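Local coordinates for protein 3-oxo-glucose-6-phosphate:glutamate aminotransferase (Bacillus subtilis subsp. subtilis, PDB 4K2M) that catalyses the reversible pyridoxal phosphate-dependent transamination of 3-dehydroglucose 6-phosphate with glutamate to give kanosamine 6-phosphate, as a homodimer in antibiotic biosynthesis, at residues Phe353-Thr359 and Ser410-Leu415; Ala323-Ile327 and Leu341-Ser345; Ile184-Ile188 and Ile213-Leu219. The contacts are given in a common frame with arbitrary orientation. Residues are numbered along the deposited sequence.

Interaction 1 (Phe353-Thr359 and Ser410-Leu415); sequences FPIKVRT and SQVLHL. With EDO (1,2-ethanediol), chain D.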
loop_
_atom_site.group_PDB
_atom_site.type_symbol
_atom_site.label_atom_id
_atom_site.label_comp_id
_atom_site.label_asym_id
_atom_site.label_seq_id
_atom_site.Cartn_x
_atom_site.Cartn_y
_atom_site.Cartn_z
ATOM N N PHE A 353 6.803 17.789 -19.034
ATOM C CA PHE A 353 7.450 18.779 -19.899
ATOM C C PHE A 353 6.616 20.049 -19.915
ATOM O O PHE A 353 5.600 20.122 -20.620
ATOM C CB PHE A 353 7.601 18.266 -21.342
ATOM C CG PHE A 353 8.378 19.210 -22.214
ATOM C CD1 PHE A 353 9.767 19.133 -22.258
ATOM C CD2 PHE A 353 7.729 20.217 -22.941
ATOM C CE1 PHE A 353 10.512 20.034 -23.022
ATOM C CE2 PHE A 353 8.468 21.117 -23.722
ATOM C CZ PHE A 353 9.866 21.026 -23.748
ATOM N N PRO A 354 7.028 21.047 -19.129
ATOM C CA PRO A 354 6.224 22.272 -19.025
ATOM C C PRO A 354 6.706 23.380 -19.936
ATOM O O PRO A 354 7.909 23.695 -19.983
ATOM C CB PRO A 354 6.426 22.696 -17.568
ATOM C CG PRO A 354 7.814 22.213 -17.234
ATOM C CD PRO A 354 8.063 20.960 -18.081
ATOM N N ILE A 355 5.768 23.971 -20.673
ATOM C CA ILE A 355 6.044 25.240 -21.335
ATOM C C ILE A 355 5.189 26.281 -20.635
ATOM O O ILE A 355 4.328 25.939 -19.826
ATOM C CB ILE A 355 5.725 25.209 -22.837
ATOM C CG1 ILE A 355 4.224 25.069 -23.073
ATOM C CG2 ILE A 355 6.481 24.063 -23.544
ATOM C CD1 ILE A 355 3.838 25.136 -24.556
ATOM N N LYS A 356 5.429 27.558 -20.899
ATOM C CA LYS A 356 4.509 28.575 -20.379
ATOM C C LYS A 356 3.916 29.344 -21.547
ATOM O O LYS A 356 4.629 29.670 -22.500
ATOM C CB LYS A 356 5.216 29.510 -19.386
ATOM C CG LYS A 356 5.646 28.828 -18.080
ATOM C CD LYS A 356 6.702 29.652 -17.307
ATOM C CE LYS A 356 6.138 30.890 -16.664
ATOM N NZ LYS A 356 7.224 31.691 -15.971
ATOM N N VAL A 357 2.608 29.586 -21.485
ATOM C CA VAL A 357 1.919 30.364 -22.510
ATOM C C VAL A 357 1.291 31.561 -21.805
ATOM O O VAL A 357 1.340 31.645 -20.579
ATOM C CB VAL A 357 0.842 29.522 -23.220
ATOM C CG1 VAL A 357 1.487 28.290 -23.897
ATOM C CG2 VAL A 357 -0.204 29.067 -22.229
ATOM N N ARG A 358 0.701 32.486 -22.553
ATOM C CA ARG A 358 0.025 33.613 -21.912
ATOM C C ARG A 358 -1.154 33.147 -21.054
ATOM O O ARG A 358 -1.933 32.272 -21.454
ATOM C CB ARG A 358 -0.441 34.635 -22.951
ATOM C CG ARG A 358 0.680 35.479 -23.544
ATOM C CD ARG A 358 0.138 36.367 -24.658
ATOM N NE ARG A 358 -1.266 36.704 -24.426
ATOM C CZ ARG A 358 -1.674 37.771 -23.748
ATOM N NH1 ARG A 358 -0.782 38.610 -23.239
ATOM N NH2 ARG A 358 -2.973 37.998 -23.578
ATOM N N THR A 359 -1.282 33.738 -19.866
ATOM C CA THR A 359 -2.376 33.384 -18.962
ATOM C C THR A 359 -3.736 33.476 -19.652
ATOM O O THR A 359 -4.595 32.591 -19.505
ATOM C CB THR A 359 -2.368 34.323 -17.747
ATOM O OG1 THR A 359 -1.141 34.146 -17.030
ATOM C CG2 THR A 359 -3.543 34.037 -16.826
ATOM N N SER A 410 -0.758 29.853 -13.645
ATOM C CA SER A 410 -1.736 30.266 -14.655
ATOM C C SER A 410 -1.185 30.163 -16.074
ATOM O O SER A 410 -1.936 30.242 -17.053
ATOM C CB SER A 410 -2.197 31.707 -14.383
ATOM O OG SER A 410 -1.176 32.621 -14.737
ATOM N N GLN A 411 0.125 29.973 -16.195
ATOM C CA GLN A 411 0.761 29.971 -17.513
ATOM C C GLN A 411 1.185 28.592 -17.980
ATOM O O GLN A 411 1.335 28.356 -19.179
ATOM C CB GLN A 411 2.003 30.867 -17.497
ATOM C CG GLN A 411 1.709 32.348 -17.395
ATOM C CD GLN A 411 2.960 33.159 -17.572
ATOM O OE1 GLN A 411 3.724 33.348 -16.631
ATOM N NE2 GLN A 411 3.209 33.600 -18.802
ATOM N N VAL A 412 1.399 27.688 -17.034
ATOM C CA VAL A 412 2.083 26.432 -17.357
ATOM C C VAL A 412 1.187 25.521 -18.174
ATOM O O VAL A 412 -0.031 25.439 -17.956
ATOM C CB VAL A 412 2.595 25.701 -16.077
ATOM C CG1 VAL A 412 1.423 25.216 -15.225
ATOM C CG2 VAL A 412 3.531 24.530 -16.448
ATOM N N LEU A 413 1.801 24.836 -19.134
ATOM C CA LEU A 413 1.093 23.883 -19.970
ATOM C C LEU A 413 2.020 22.698 -20.199
ATOM O O LEU A 413 3.163 22.875 -20.624
ATOM C CB LEU A 413 0.737 24.520 -21.320
ATOM C CG LEU A 413 -0.126 23.640 -22.216
ATOM C CD1 LEU A 413 -1.392 23.271 -21.460
ATOM C CD2 LEU A 413 -0.478 24.352 -23.504
ATOM N N HIS A 414 1.532 21.498 -19.912
ATOM C CA HIS A 414 2.347 20.306 -20.103
ATOM C C HIS A 414 2.033 19.629 -21.426
ATOM O O HIS A 414 0.854 19.414 -21.760
ATOM C CB HIS A 414 2.150 19.343 -18.922
ATOM C CG HIS A 414 2.714 19.875 -17.643
ATOM N ND1 HIS A 414 1.928 20.381 -16.628
ATOM C CD2 HIS A 414 4.000 20.029 -17.244
ATOM C CE1 HIS A 414 2.710 20.803 -15.646
ATOM N NE2 HIS A 414 3.968 20.601 -15.994
ATOM N N LEU A 415 3.098 19.283 -22.155
ATOM C CA LEU A 415 2.992 18.620 -23.446
ATOM C C LEU A 415 3.252 17.131 -23.253
ATOM O O LEU A 415 4.017 16.764 -22.362
ATOM C CB LEU A 415 4.039 19.193 -24.396
ATOM C CG LEU A 415 4.007 20.706 -24.566
ATOM C CD1 LEU A 415 4.993 21.052 -25.678
ATOM C CD2 LEU A 415 2.602 21.180 -24.916
HETATM C C1 EDO D . 9.121 26.835 -19.063
HETATM O O1 EDO D . 9.283 25.554 -18.454
HETATM C C2 EDO D . 9.661 27.894 -18.097
HETATM O O2 EDO D . 11.049 27.644 -17.871
HETATM O O HOH W 1 4.407 16.538 -19.776
HETATM O O HOH W 2 5.417 33.063 -14.554
HETATM O O HOH W 3 -4.554 30.713 -17.491
#

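Interaction 2 (Ala323-Ile327 and Leu341-Ser345); sequences ADRYI and LPELS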
loop_
_atom_site.group_PDB
_atom_site.type_symbol
_atom_site.label_atom_id
_atom_site.label_comp_id
_atom_site.label_asym_id
_atom_site.label_seq_id
_atom_site.Cartn_x
_atom_site.Cartn_y
_atom_site.Cartn_z
ATOM N N ALA A 323 12.567 15.693 -24.821
ATOM C CA ALA A 323 12.604 17.052 -24.294
ATOM C C ALA A 323 13.485 17.925 -25.178
ATOM O O ALA A 323 13.127 19.053 -25.516
ATOM C CB ALA A 323 13.102 17.070 -22.844
ATOM N N ASP A 324 14.637 17.384 -25.560
ATOM C CA ASP A 324 15.570 18.101 -26.434
ATOM C C ASP A 324 14.893 18.444 -27.757
ATOM O O ASP A 324 15.091 19.536 -28.301
ATOM C CB ASP A 324 16.810 17.231 -26.671
ATOM C CG ASP A 324 17.831 17.886 -27.596
ATOM O OD1 ASP A 324 18.284 19.016 -27.311
ATOM O OD2 ASP A 324 18.192 17.249 -28.594
ATOM N N ARG A 325 14.082 17.525 -28.263
ATOM C CA ARG A 325 13.430 17.704 -29.567
ATOM C C ARG A 325 12.357 18.795 -29.483
ATOM O O ARG A 325 12.255 19.629 -30.383
ATOM C CB ARG A 325 12.844 16.375 -30.043
ATOM C CG ARG A 325 12.453 16.336 -31.530
ATOM C CD ARG A 325 12.313 14.884 -31.987
ATOM N NE ARG A 325 12.049 14.747 -33.428
ATOM C CZ ARG A 325 10.837 14.687 -33.979
ATOM N NH1 ARG A 325 9.757 14.780 -33.227
ATOM N NH2 ARG A 325 10.701 14.532 -35.297
ATOM N N TYR A 326 11.575 18.800 -28.402
ATOM C CA TYR A 326 10.635 19.897 -28.162
ATOM C C TYR A 326 11.359 21.225 -28.077
ATOM O O TYR A 326 10.922 22.224 -28.654
ATOM C CB TYR A 326 9.896 19.706 -26.832
ATOM C CG TYR A 326 8.630 18.883 -26.863
ATOM C CD1 TYR A 326 7.697 19.015 -27.892
ATOM C CD2 TYR A 326 8.349 18.000 -25.828
ATOM C CE1 TYR A 326 6.522 18.277 -27.889
ATOM C CE2 TYR A 326 7.183 17.259 -25.814
ATOM C CZ TYR A 326 6.275 17.401 -26.849
ATOM O OH TYR A 326 5.124 16.657 -26.824
ATOM N N ILE A 327 12.449 21.265 -27.313
ATOM C CA ILE A 327 13.105 22.550 -27.040
ATOM C C ILE A 327 13.705 23.115 -28.322
ATOM O O ILE A 327 13.598 24.311 -28.605
ATOM C CB ILE A 327 14.163 22.421 -25.930
ATOM C CG1 ILE A 327 13.474 22.173 -24.580
ATOM C CG2 ILE A 327 15.046 23.670 -25.861
ATOM C CD1 ILE A 327 14.446 21.727 -23.464
ATOM N N LEU A 341 10.086 28.064 -23.010
ATOM C CA LEU A 341 10.447 26.649 -23.034
ATOM C C LEU A 341 11.350 26.367 -21.845
ATOM O O LEU A 341 12.095 27.246 -21.405
ATOM C CB LEU A 341 11.216 26.321 -24.323
ATOM C CG LEU A 341 10.389 26.284 -25.606
ATOM C CD1 LEU A 341 11.286 26.402 -26.847
ATOM C CD2 LEU A 341 9.540 24.999 -25.679
ATOM N N PRO A 342 11.334 25.123 -21.347
ATOM C CA PRO A 342 12.308 24.837 -20.290
ATOM C C PRO A 342 13.730 24.828 -20.838
ATOM O O PRO A 342 13.935 24.690 -22.044
ATOM C CB PRO A 342 11.910 23.439 -19.803
ATOM C CG PRO A 342 11.246 22.795 -21.010
ATOM C CD PRO A 342 10.570 23.931 -21.767
ATOM N N GLU A 343 14.697 25.021 -19.951
ATOM C CA GLU A 343 16.103 24.982 -20.326
ATOM C C GLU A 343 16.564 23.536 -20.478
ATOM O O GLU A 343 16.194 22.666 -19.686
ATOM C CB GLU A 343 16.914 25.681 -19.237
ATOM C CG GLU A 343 18.411 25.709 -19.460
ATOM C CD GLU A 343 19.129 26.451 -18.343
ATOM O OE1 GLU A 343 18.484 27.302 -17.691
ATOM O OE2 GLU A 343 20.328 26.181 -18.112
ATOM N N LEU A 344 17.378 23.262 -21.489
ATOM C CA LEU A 344 17.912 21.921 -21.643
ATOM C C LEU A 344 19.053 21.778 -20.645
ATOM O O LEU A 344 20.218 22.038 -20.967
ATOM C CB LEU A 344 18.420 21.709 -23.076
ATOM C CG LEU A 344 18.888 20.296 -23.419
ATOM C CD1 LEU A 344 17.742 19.285 -23.524
ATOM C CD2 LEU A 344 19.765 20.265 -24.686
ATOM N N SER A 345 18.724 21.405 -19.414
ATOM C CA SER A 345 19.737 21.363 -18.371
ATOM C C SER A 345 20.048 19.933 -17.934
ATOM O O SER A 345 19.248 19.011 -18.137
ATOM C CB SER A 345 19.283 22.172 -17.172
ATOM O OG SER A 345 18.238 21.484 -16.511
#

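Interaction 3 (Ile184-Ile188 and Ile213-Leu219); sequences IEEAI and IANRYKL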
loop_
_atom_site.group_PDB
_atom_site.type_symbol
_atom_site.label_atom_id
_atom_site.label_comp_id
_atom_site.label_asym_id
_atom_site.label_seq_id
_atom_site.Cartn_x
_atom_site.Cartn_y
_atom_site.Cartn_z
ATOM N N ILE A 184 13.149 31.259 1.251
ATOM C CA ILE A 184 12.982 30.323 2.351
ATOM C C ILE A 184 13.271 30.994 3.688
ATOM O O ILE A 184 12.511 30.844 4.645
ATOM C CB ILE A 184 13.892 29.091 2.156
ATOM C CG1 ILE A 184 13.401 28.283 0.955
ATOM C CG2 ILE A 184 13.919 28.228 3.418
ATOM C CD1 ILE A 184 14.330 27.108 0.590
ATOM N N GLU A 185 14.363 31.745 3.749
ATOM C CA GLU A 185 14.806 32.306 5.018
ATOM C C GLU A 185 13.750 33.229 5.631
ATOM O O GLU A 185 13.506 33.195 6.838
ATOM C CB GLU A 185 16.144 33.037 4.842
ATOM C CG GLU A 185 16.631 33.690 6.120
ATOM C CD GLU A 185 18.040 34.234 5.986
ATOM O OE1 GLU A 185 18.709 34.402 7.024
ATOM O OE2 GLU A 185 18.471 34.488 4.842
ATOM N N GLU A 186 13.097 34.018 4.784
ATOM C CA GLU A 186 11.992 34.893 5.212
ATOM C C GLU A 186 10.884 34.143 5.996
ATOM O O GLU A 186 10.276 34.699 6.910
ATOM C CB GLU A 186 11.413 35.595 3.962
ATOM C CG GLU A 186 10.024 36.195 4.120
ATOM C CD GLU A 186 9.551 36.946 2.874
ATOM O OE1 GLU A 186 9.769 36.447 1.745
ATOM O OE2 GLU A 186 8.955 38.038 3.027
ATOM N N ALA A 187 10.635 32.877 5.655
ATOM C CA ALA A 187 9.541 32.119 6.267
ATOM C C ALA A 187 9.922 31.397 7.558
ATOM O O ALA A 187 9.074 30.798 8.219
ATOM C CB ALA A 187 8.966 31.118 5.263
ATOM N N ILE A 188 11.201 31.428 7.910
ATOM C CA ILE A 188 11.663 30.666 9.073
ATOM C C ILE A 188 11.187 31.335 10.368
ATOM O O ILE A 188 11.226 32.560 10.482
ATOM C CB ILE A 188 13.205 30.510 9.040
ATOM C CG1 ILE A 188 13.628 29.668 7.837
ATOM C CG2 ILE A 188 13.724 29.863 10.329
ATOM C CD1 ILE A 188 15.125 29.604 7.621
ATOM N N ILE A 213 21.054 27.234 3.823
ATOM C CA ILE A 213 20.045 27.799 4.717
ATOM C C ILE A 213 19.717 26.846 5.859
ATOM O O ILE A 213 19.651 27.253 7.022
ATOM C CB ILE A 213 18.763 28.174 3.967
ATOM C CG1 ILE A 213 19.089 29.245 2.925
ATOM C CG2 ILE A 213 17.697 28.688 4.943
ATOM C CD1 ILE A 213 17.985 29.502 1.931
ATOM N N ALA A 214 19.500 25.576 5.527
ATOM C CA ALA A 214 19.200 24.573 6.549
ATOM C C ALA A 214 20.304 24.491 7.607
ATOM O O ALA A 214 20.010 24.406 8.795
ATOM C CB ALA A 214 18.968 23.213 5.918
ATOM N N ASN A 215 21.565 24.512 7.182
ATOM C CA ASN A 215 22.662 24.443 8.150
ATOM C C ASN A 215 22.686 25.664 9.054
ATOM O O ASN A 215 22.898 25.548 10.261
ATOM C CB ASN A 215 24.008 24.301 7.448
ATOM C CG ASN A 215 24.226 22.915 6.886
ATOM O OD1 ASN A 215 23.469 21.990 7.193
ATOM N ND2 ASN A 215 25.267 22.758 6.077
ATOM N N ARG A 216 22.449 26.832 8.465
ATOM C CA ARG A 216 22.450 28.082 9.233
ATOM C C ARG A 216 21.386 28.059 10.324
ATOM O O ARG A 216 21.620 28.520 11.441
ATOM C CB ARG A 216 22.259 29.290 8.301
ATOM C CG ARG A 216 22.489 30.660 8.956
ATOM C CD ARG A 216 23.986 30.922 9.172
ATOM N NE ARG A 216 24.249 32.273 9.674
ATOM C CZ ARG A 216 24.629 33.293 8.911
ATOM N NH1 ARG A 216 24.803 33.123 7.603
ATOM N NH2 ARG A 216 24.845 34.483 9.463
ATOM N N TYR A 217 20.227 27.480 10.017
ATOM C CA TYR A 217 19.100 27.507 10.947
ATOM C C TYR A 217 18.828 26.185 11.649
ATOM O O TYR A 217 17.831 26.062 12.369
ATOM C CB TYR A 217 17.846 27.999 10.224
ATOM C CG TYR A 217 17.907 29.476 9.912
ATOM C CD1 TYR A 217 17.464 30.413 10.841
ATOM C CD2 TYR A 217 18.432 29.934 8.708
ATOM C CE1 TYR A 217 17.526 31.772 10.570
ATOM C CE2 TYR A 217 18.501 31.296 8.423
ATOM C CZ TYR A 217 18.039 32.203 9.373
ATOM O OH TYR A 217 18.090 33.554 9.127
ATOM N N LYS A 218 19.730 25.221 11.455
ATOM C CA LYS A 218 19.631 23.910 12.090
ATOM C C LYS A 218 18.313 23.243 11.727
ATOM O O LYS A 218 17.623 22.699 12.593
ATOM C CB LYS A 218 19.792 24.015 13.616
ATOM C CG LYS A 218 21.239 24.280 14.051
ATOM C CD LYS A 218 22.056 23.004 13.971
ATOM C CE LYS A 218 23.551 23.281 13.958
ATOM N NZ LYS A 218 24.313 22.027 13.656
ATOM N N LEU A 219 17.965 23.311 10.442
ATOM C CA LEU A 219 16.769 22.629 9.939
ATOM C C LEU A 219 17.173 21.309 9.282
ATOM O O LEU A 219 18.305 21.143 8.829
ATOM C CB LEU A 219 16.041 23.510 8.917
ATOM C CG LEU A 219 15.783 24.949 9.386
ATOM C CD1 LEU A 219 15.123 25.788 8.285
ATOM C CD2 LEU A 219 14.908 24.941 10.606
#

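Interaction 1 (Phe353-Thr359 and Ser410-Leu415)
Two backbone hydrogen bonds hold the middle of this antiparallel pair, Ile355 N to Leu413 O and Leu413 N to Ile355 O, both 2.8 Å, and Val357 N to Gln411 O (2.9 Å) continues the pattern just past the strands. The first two join Ile355 and Leu413 reciprocally as a hydrogen-bonded pair, flanked by the non-hydrogen-bonded pairs Pro354-His414 and Lys356-Val412. Proline, which has no amide hydrogen, thus sits where none is needed across the pair. Past the strand, Gln411 NE2 reaches back to Val357 O (3.2 Å), and Thr359 OG1 donates to Ser410 OG (2.8 Å), the serine hydroxyl also meeting Lys407 O. Water 2 joins Lys356 NZ to Gln411 OE1, 2.7 Å from each, while the same amine bonds to Pro174 O. An ethanediol, probably from the crystallisation liquor, donates from O1 to Pro354 O (2.8 Å).

The side chains alternate between two faces. On one, Pro354 CB meets Val412 CG2 at 3.6 Å, and the side chain of His414, edge-to-face with Tyr201, lies about 9 Å from the bound external aldimine. On the other, Ile355 CG2 and Phe353 CD2 each come within 4.0 Å of Leu415 CD1. This small two-stranded sheet is separate from the seven-stranded sheet of the aminotransferase fold; helix 362-373 packs on Val357 and Leu413, and helix 312-329 on Phe353 and Leu415.

Interaction 2 (Ala323-Ile327 and Leu341-Ser345)
Ile327 does most of the work here. With chi1 near -70° (m) and chi2 near 167° (t), its side chain is extended, and although the CA-to-CB bond points sideways, CD1 swings in against the 341-345 backbone. Ile327 CD1 lies 3.3 Å from Pro342 O, 4.2 Å from Pro342 CG and 4.0 Å from Leu344 CB, so it fills the concave side of the segment. Leu341, another m,t rotamer, approaches from the other end of the segment and puts CD1 3.6 Å from Ile327 O.

The fold context is a helix packed against an irregular chain: 323-327 is part of helix 312-329, whereas residues 341-345 belong to the connection between helix 331-335 and strand 353-356. Leu344 is the centre of an inverse gamma turn, with phi/psi of -78°/86°, and its CA-to-CB bond points toward the helix.

Leu344 takes the t,p rotamer, which places CD2 3.3 Å from Asp324 OD1. Asp324 is t at chi1; its other oxygen, OD2, forms a salt bridge with Lys24 in helix 13-24, whose Met17 touches Leu344. The Tyr326 side chain, at chi1 near -88°, leads away from 341-345, and its hydroxyl bonds to Pro416 O. Under the contact lies Phe353 of strand 353-356, touched by Ala323, Ile327 and Pro342.

Interaction 3 (Ile184-Ile188 and Ile213-Leu219)
Within the large domain of this aspartate aminotransferase-type fold, residues 213-219 finish helix 207-217 and lead into strand 220-224, while 184-188 forms an irregular turn ahead of strand 192-195. The helix ends in a Schellman motif: Lys218 takes a positive phi of 58°, and Leu219 N bonds back to Ala214 O at 2.8 Å, turning the chain so that the CA-to-CB bond of Leu219 points toward 184-188.

Ile188 is the centre of the packing. Its CD1 sits in a pocket made by three side chains, 3.8 Å from Ile213 CG2, 3.9 Å from Leu219 CD1 and 3.5 Å from Tyr217 CD2. The last of these is a CH-pi contact, with Ile188 CD1 3.7 Å from the Tyr217 ring centroid and 21° off the normal. Ile213, one helical turn before Tyr217, meets both ends of the turn, since its CG2 is also 4.1 Å from Ile184 CG2. Behind this apolar layer Ile184 and Leu219 both rest on Ile195 of strand 192-195, and Ile184 and Ile188 touch Ile147 of strand 145-148, so the contact packs the helix end and the turn against these two strands of the central sheet.

Tyr217 uses its ring face for Ile188 and its hydroxyl for Glu185, whose extended t,t side chain brings the carboxylate to the edge of the ring: Tyr217 OH donates to Glu185 OE1 over a very short 2.4 Å.

Interactions 1 and 2 are neighbours, with centres about 13 Å apart. They share no segment but touch: helix 312-329 and the 341-345 loop of interaction 2 pack on strand 353-356 of interaction 1, with Phe353 CZ 3.4 Å from Tyr326 CB and Pro354 O 3.2 Å from Pro342 CD. Interaction 1 is mostly buried and relies on regular backbone pairing, with waters and polar side chains towards its edges. Interaction 2, only partly buried, is apolar packing of a helix against irregular chain. Interaction 3 stands apart, its centre about 31 Å from that of interaction 1, beside the seven-stranded sheet. It is also partly buried, combining isoleucine packing with one carboxylate-to-tyrosine hydrogen bond.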